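Long-range contact in CELL division inhibitor (Pyrococcus furiosus, PDB 1G3Q), which binds ADP and magnesium and probably hydrolyses ATP as a MinD-type ATPase of the cell division machinery: residues 2-16 with 109-122. Sequence-based numbering, arbitrary orientation.
Sequences GRIISIVSGKGGTGK and KDKFDFILIDCPAG. With ADP (adenosine-5'-diphosphate), chain C.
The guanidinium of Arg3 presents one face to Phe114, whose CE1 sits 3.2 Å above that plane, toward its rim. At the ring edge, Arg3 NH1 is 3.4 Å from Phe114 CE1, near the ring plane, and Ile5 CD1 meets the same edge. The two planes are 53° apart. A bend at chi3 (64°) brings the guanidinium beside the ring. NH2 forms a salt bridge with Glu136 OE1, and NH1 bonds Ile233 O. Strands 3-8 and 114-118 run parallel. Arg3, Ile5 and Ile7 donate N-H to Asp113, Ile115 and Ile117 O, and their own O atoms accept from Ile115, Ile117 and Cys119 N. Ile4 CG2 packs on Ile117 CD1 at 3.7 Å. In the P-loop (Walker A), Gly13 N bonds ADP O1B; Gly15 N and Lys16 N bond O2B. Bends at chi3 (-76°) and chi4 swing Lys16 NZ onto Cys119 O, a 2.9 Å hydrogen bond almost in line with the carbonyl. NZ also bonds ADP O2B weakly. Water 3 accepts from NZ and probably donates to OD1 of Asp118, a magnesium-site residue whose OD2 bonds Thr17, a magnesium ligand. Strands 136-141 and 34-38 flank this central pair. Helix 16-29 covers Ile7, Leu116 and Asp118; helix 125-131 covers Val8 and Cys119.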
# COMPACT_ATOMS: atom_id res chain seq x y z
N GLY A 2 13.67 7.35 -5.16
CA GLY A 2 12.96 8.10 -4.15
C GLY A 2 11.51 8.41 -4.47
O GLY A 2 11.04 9.52 -4.20
N ARG A 3 10.79 7.46 -5.06
CA ARG A 3 9.38 7.66 -5.38
C ARG A 3 8.50 7.25 -4.21
O ARG A 3 8.50 6.08 -3.81
CB ARG A 3 8.98 6.86 -6.62
CG ARG A 3 9.61 7.34 -7.92
CD ARG A 3 9.24 6.43 -9.08
NE ARG A 3 7.81 6.41 -9.36
CZ ARG A 3 7.23 5.58 -10.22
NH1 ARG A 3 7.96 4.69 -10.88
NH2 ARG A 3 5.92 5.62 -10.42
N ILE A 4 7.76 8.20 -3.66
CA ILE A 4 6.88 7.91 -2.54
C ILE A 4 5.45 7.76 -3.05
O ILE A 4 4.82 8.72 -3.50
CB ILE A 4 6.95 9.03 -1.48
CG1 ILE A 4 8.42 9.30 -1.13
CG2 ILE A 4 6.19 8.62 -0.22
CD1 ILE A 4 8.62 10.34 -0.03
N ILE A 5 4.95 6.53 -2.98
CA ILE A 5 3.62 6.22 -3.48
C ILE A 5 2.63 5.81 -2.39
O ILE A 5 2.87 4.85 -1.65
CB ILE A 5 3.70 5.07 -4.51
CG1 ILE A 5 4.74 5.40 -5.58
CG2 ILE A 5 2.33 4.83 -5.12
CD1 ILE A 5 4.95 4.29 -6.61
N SER A 6 1.52 6.53 -2.30
CA SER A 6 0.49 6.21 -1.32
C SER A 6 -0.48 5.20 -1.91
O SER A 6 -1.02 5.40 -3.00
CB SER A 6 -0.26 7.48 -0.91
OG SER A 6 0.60 8.42 -0.30
N ILE A 7 -0.69 4.10 -1.20
CA ILE A 7 -1.61 3.04 -1.63
C ILE A 7 -2.90 3.39 -0.90
O ILE A 7 -3.00 3.22 0.31
CB ILE A 7 -1.11 1.65 -1.19
CG1 ILE A 7 0.35 1.47 -1.61
CG2 ILE A 7 -1.98 0.56 -1.79
CD1 ILE A 7 0.60 1.65 -3.10
N VAL A 8 -3.90 3.85 -1.65
CA VAL A 8 -5.15 4.31 -1.04
C VAL A 8 -6.44 3.68 -1.54
O VAL A 8 -6.46 2.93 -2.51
CB VAL A 8 -5.27 5.83 -1.24
CG1 VAL A 8 -3.98 6.52 -0.82
CG2 VAL A 8 -5.57 6.15 -2.71
N SER A 9 -7.53 4.02 -0.86
CA SER A 9 -8.85 3.52 -1.22
C SER A 9 -9.96 4.31 -0.54
O SER A 9 -9.73 5.02 0.44
CB SER A 9 -8.99 2.05 -0.84
OG SER A 9 -10.25 1.55 -1.24
N GLY A 10 -11.17 4.18 -1.09
CA GLY A 10 -12.31 4.86 -0.52
C GLY A 10 -12.89 4.03 0.60
O GLY A 10 -13.57 4.54 1.49
N LYS A 11 -12.62 2.73 0.56
CA LYS A 11 -13.13 1.81 1.58
C LYS A 11 -12.04 0.87 2.07
O LYS A 11 -11.05 0.64 1.39
CB LYS A 11 -14.29 0.98 1.03
CG LYS A 11 -15.52 1.79 0.63
CD LYS A 11 -16.63 0.85 0.18
CE LYS A 11 -17.91 1.61 -0.13
NZ LYS A 11 -18.98 0.67 -0.58
N GLY A 12 -12.25 0.31 3.26
CA GLY A 12 -11.30 -0.62 3.82
C GLY A 12 -11.62 -2.02 3.32
O GLY A 12 -12.71 -2.25 2.80
N GLY A 13 -10.67 -2.93 3.46
CA GLY A 13 -10.88 -4.30 3.01
C GLY A 13 -10.81 -4.45 1.50
O GLY A 13 -11.17 -5.50 0.96
N THR A 14 -10.33 -3.42 0.82
CA THR A 14 -10.24 -3.44 -0.64
C THR A 14 -8.94 -4.06 -1.15
O THR A 14 -8.87 -4.49 -2.30
CB THR A 14 -10.37 -2.01 -1.21
OG1 THR A 14 -9.48 -1.13 -0.52
CG2 THR A 14 -11.80 -1.50 -1.06
N GLY A 15 -7.92 -4.11 -0.29
CA GLY A 15 -6.66 -4.72 -0.68
C GLY A 15 -5.42 -3.86 -0.55
O GLY A 15 -4.36 -4.21 -1.07
N LYS A 16 -5.52 -2.74 0.16
CA LYS A 16 -4.38 -1.84 0.32
C LYS A 16 -3.13 -2.52 0.88
O LYS A 16 -2.04 -2.38 0.33
CB LYS A 16 -4.77 -0.64 1.19
CG LYS A 16 -5.78 0.28 0.52
CD LYS A 16 -6.20 1.44 1.42
CE LYS A 16 -7.19 1.00 2.50
NZ LYS A 16 -6.57 0.13 3.54
N LYS A 109 13.13 9.66 1.81
CA LYS A 109 13.11 9.70 0.36
C LYS A 109 14.42 9.35 -0.34
O LYS A 109 14.42 8.65 -1.35
CB LYS A 109 12.64 11.07 -0.12
CG LYS A 109 12.47 11.19 -1.62
CD LYS A 109 12.01 12.58 -2.03
CE LYS A 109 11.78 12.66 -3.53
NZ LYS A 109 11.33 14.02 -3.95
N ASP A 110 15.53 9.83 0.20
CA ASP A 110 16.84 9.60 -0.40
C ASP A 110 17.47 8.22 -0.18
O ASP A 110 18.52 7.92 -0.76
CB ASP A 110 17.82 10.67 0.08
CG ASP A 110 17.94 10.71 1.59
OD1 ASP A 110 16.93 11.04 2.26
OD2 ASP A 110 19.04 10.41 2.11
N LYS A 111 16.85 7.39 0.64
CA LYS A 111 17.41 6.07 0.93
C LYS A 111 16.74 4.90 0.22
O LYS A 111 17.16 3.76 0.37
CB LYS A 111 17.40 5.82 2.44
CG LYS A 111 18.21 6.82 3.23
CD LYS A 111 18.26 6.47 4.71
CE LYS A 111 19.15 7.44 5.47
NZ LYS A 111 19.30 7.06 6.91
N PHE A 112 15.69 5.17 -0.55
CA PHE A 112 14.97 4.11 -1.25
C PHE A 112 14.54 4.51 -2.65
O PHE A 112 14.40 5.69 -2.95
CB PHE A 112 13.71 3.73 -0.45
CG PHE A 112 14.01 3.21 0.93
CD1 PHE A 112 14.31 1.87 1.13
CD2 PHE A 112 14.03 4.07 2.02
CE1 PHE A 112 14.64 1.39 2.39
CE2 PHE A 112 14.36 3.61 3.29
CZ PHE A 112 14.66 2.26 3.48
N ASP A 113 14.33 3.51 -3.51
CA ASP A 113 13.87 3.75 -4.87
C ASP A 113 12.36 3.92 -4.82
O ASP A 113 11.78 4.71 -5.57
CB ASP A 113 14.22 2.56 -5.77
CG ASP A 113 15.70 2.42 -6.00
OD1 ASP A 113 16.36 3.46 -6.20
OD2 ASP A 113 16.21 1.29 -5.98
N PHE A 114 11.72 3.17 -3.93
CA PHE A 114 10.28 3.21 -3.75
C PHE A 114 9.92 3.15 -2.27
O PHE A 114 10.48 2.36 -1.52
CB PHE A 114 9.61 2.02 -4.45
CG PHE A 114 9.55 2.14 -5.94
CD1 PHE A 114 8.52 2.85 -6.55
CD2 PHE A 114 10.52 1.54 -6.74
CE1 PHE A 114 8.45 2.96 -7.94
CE2 PHE A 114 10.47 1.64 -8.12
CZ PHE A 114 9.43 2.35 -8.73
N ILE A 115 8.99 4.00 -1.87
CA ILE A 115 8.49 3.99 -0.50
C ILE A 115 6.99 3.83 -0.72
O ILE A 115 6.32 4.73 -1.23
CB ILE A 115 8.79 5.30 0.25
CG1 ILE A 115 10.30 5.48 0.41
CG2 ILE A 115 8.12 5.27 1.63
CD1 ILE A 115 10.72 6.70 1.20
N LEU A 116 6.47 2.66 -0.37
CA LEU A 116 5.05 2.40 -0.56
C LEU A 116 4.33 2.52 0.78
O LEU A 116 4.62 1.78 1.71
CB LEU A 116 4.86 1.01 -1.16
CG LEU A 116 5.73 0.73 -2.40
CD1 LEU A 116 5.45 -0.68 -2.93
CD2 LEU A 116 5.45 1.77 -3.48
N ILE A 117 3.40 3.46 0.86
CA ILE A 117 2.66 3.70 2.10
C ILE A 117 1.29 3.03 2.13
O ILE A 117 0.40 3.38 1.36
CB ILE A 117 2.45 5.21 2.36
CG1 ILE A 117 3.76 5.98 2.16
CG2 ILE A 117 1.93 5.41 3.77
CD1 ILE A 117 3.56 7.49 2.06
N ASP A 118 1.14 2.06 3.02
CA ASP A 118 -0.12 1.35 3.20
C ASP A 118 -0.97 2.32 4.02
O ASP A 118 -0.67 2.58 5.19
CB ASP A 118 0.13 0.06 3.99
CG ASP A 118 -1.11 -0.80 4.13
OD1 ASP A 118 -2.18 -0.42 3.59
OD2 ASP A 118 -1.01 -1.86 4.77
N CYS A 119 -2.02 2.86 3.41
CA CYS A 119 -2.87 3.83 4.10
C CYS A 119 -4.21 3.30 4.56
O CYS A 119 -4.76 2.36 4.00
CB CYS A 119 -3.14 5.04 3.20
SG CYS A 119 -1.70 5.88 2.54
N PRO A 120 -4.75 3.89 5.64
CA PRO A 120 -6.06 3.44 6.09
C PRO A 120 -6.99 4.07 5.05
O PRO A 120 -6.60 5.03 4.38
CB PRO A 120 -6.20 4.07 7.47
CG PRO A 120 -5.38 5.32 7.36
CD PRO A 120 -4.17 4.86 6.58
N ALA A 121 -8.20 3.55 4.89
CA ALA A 121 -9.11 4.11 3.91
C ALA A 121 -9.84 5.35 4.43
O ALA A 121 -9.81 5.64 5.63
CB ALA A 121 -10.13 3.06 3.50
N GLY A 122 -10.47 6.08 3.53
CA GLY A 122 -11.23 7.25 3.93
C GLY A 122 -10.56 8.60 3.83
O GLY A 122 -9.51 8.77 3.21
PB ADP C . -7.21 -3.52 3.31
O1B ADP C . -8.07 -3.33 4.46
O2B ADP C . -7.70 -2.71 2.18
O3B ADP C . -5.59 -3.25 3.54
PA ADP C . -6.36 -6.18 2.85
O1A ADP C . -5.94 -6.60 4.14
O2A ADP C . -5.27 -5.93 1.94
O3A ADP C . -7.31 -5.00 2.86
O5' ADP C . -7.17 -7.32 2.30
C5' ADP C . -8.38 -7.86 2.96
C4' ADP C . -8.43 -9.35 2.89
O4' ADP C . -8.78 -9.81 1.55
C3' ADP C . -7.14 -10.04 3.19
O3' ADP C . -7.35 -11.14 4.07
C2' ADP C . -6.59 -10.54 1.89
O2' ADP C . -5.84 -11.74 1.95
C1' ADP C . -7.77 -10.72 1.03
N9 ADP C . -7.58 -10.30 -0.38
C8 ADP C . -7.17 -9.09 -0.96
N7 ADP C . -7.11 -9.08 -2.26
C5 ADP C . -7.48 -10.36 -2.61
C6 ADP C . -7.61 -11.02 -3.86
N6 ADP C . -7.35 -10.35 -4.99
N1 ADP C . -8.02 -12.35 -3.87
C2 ADP C . -8.29 -13.01 -2.70
N3 ADP C . -8.18 -12.46 -1.46
C4 ADP C . -7.78 -11.13 -1.48
O HOH W 1 -6.65 5.39 1.63
O HOH W 2 -8.57 0.49 6.05
O HOH W 3 -4.34 -0.58 4.94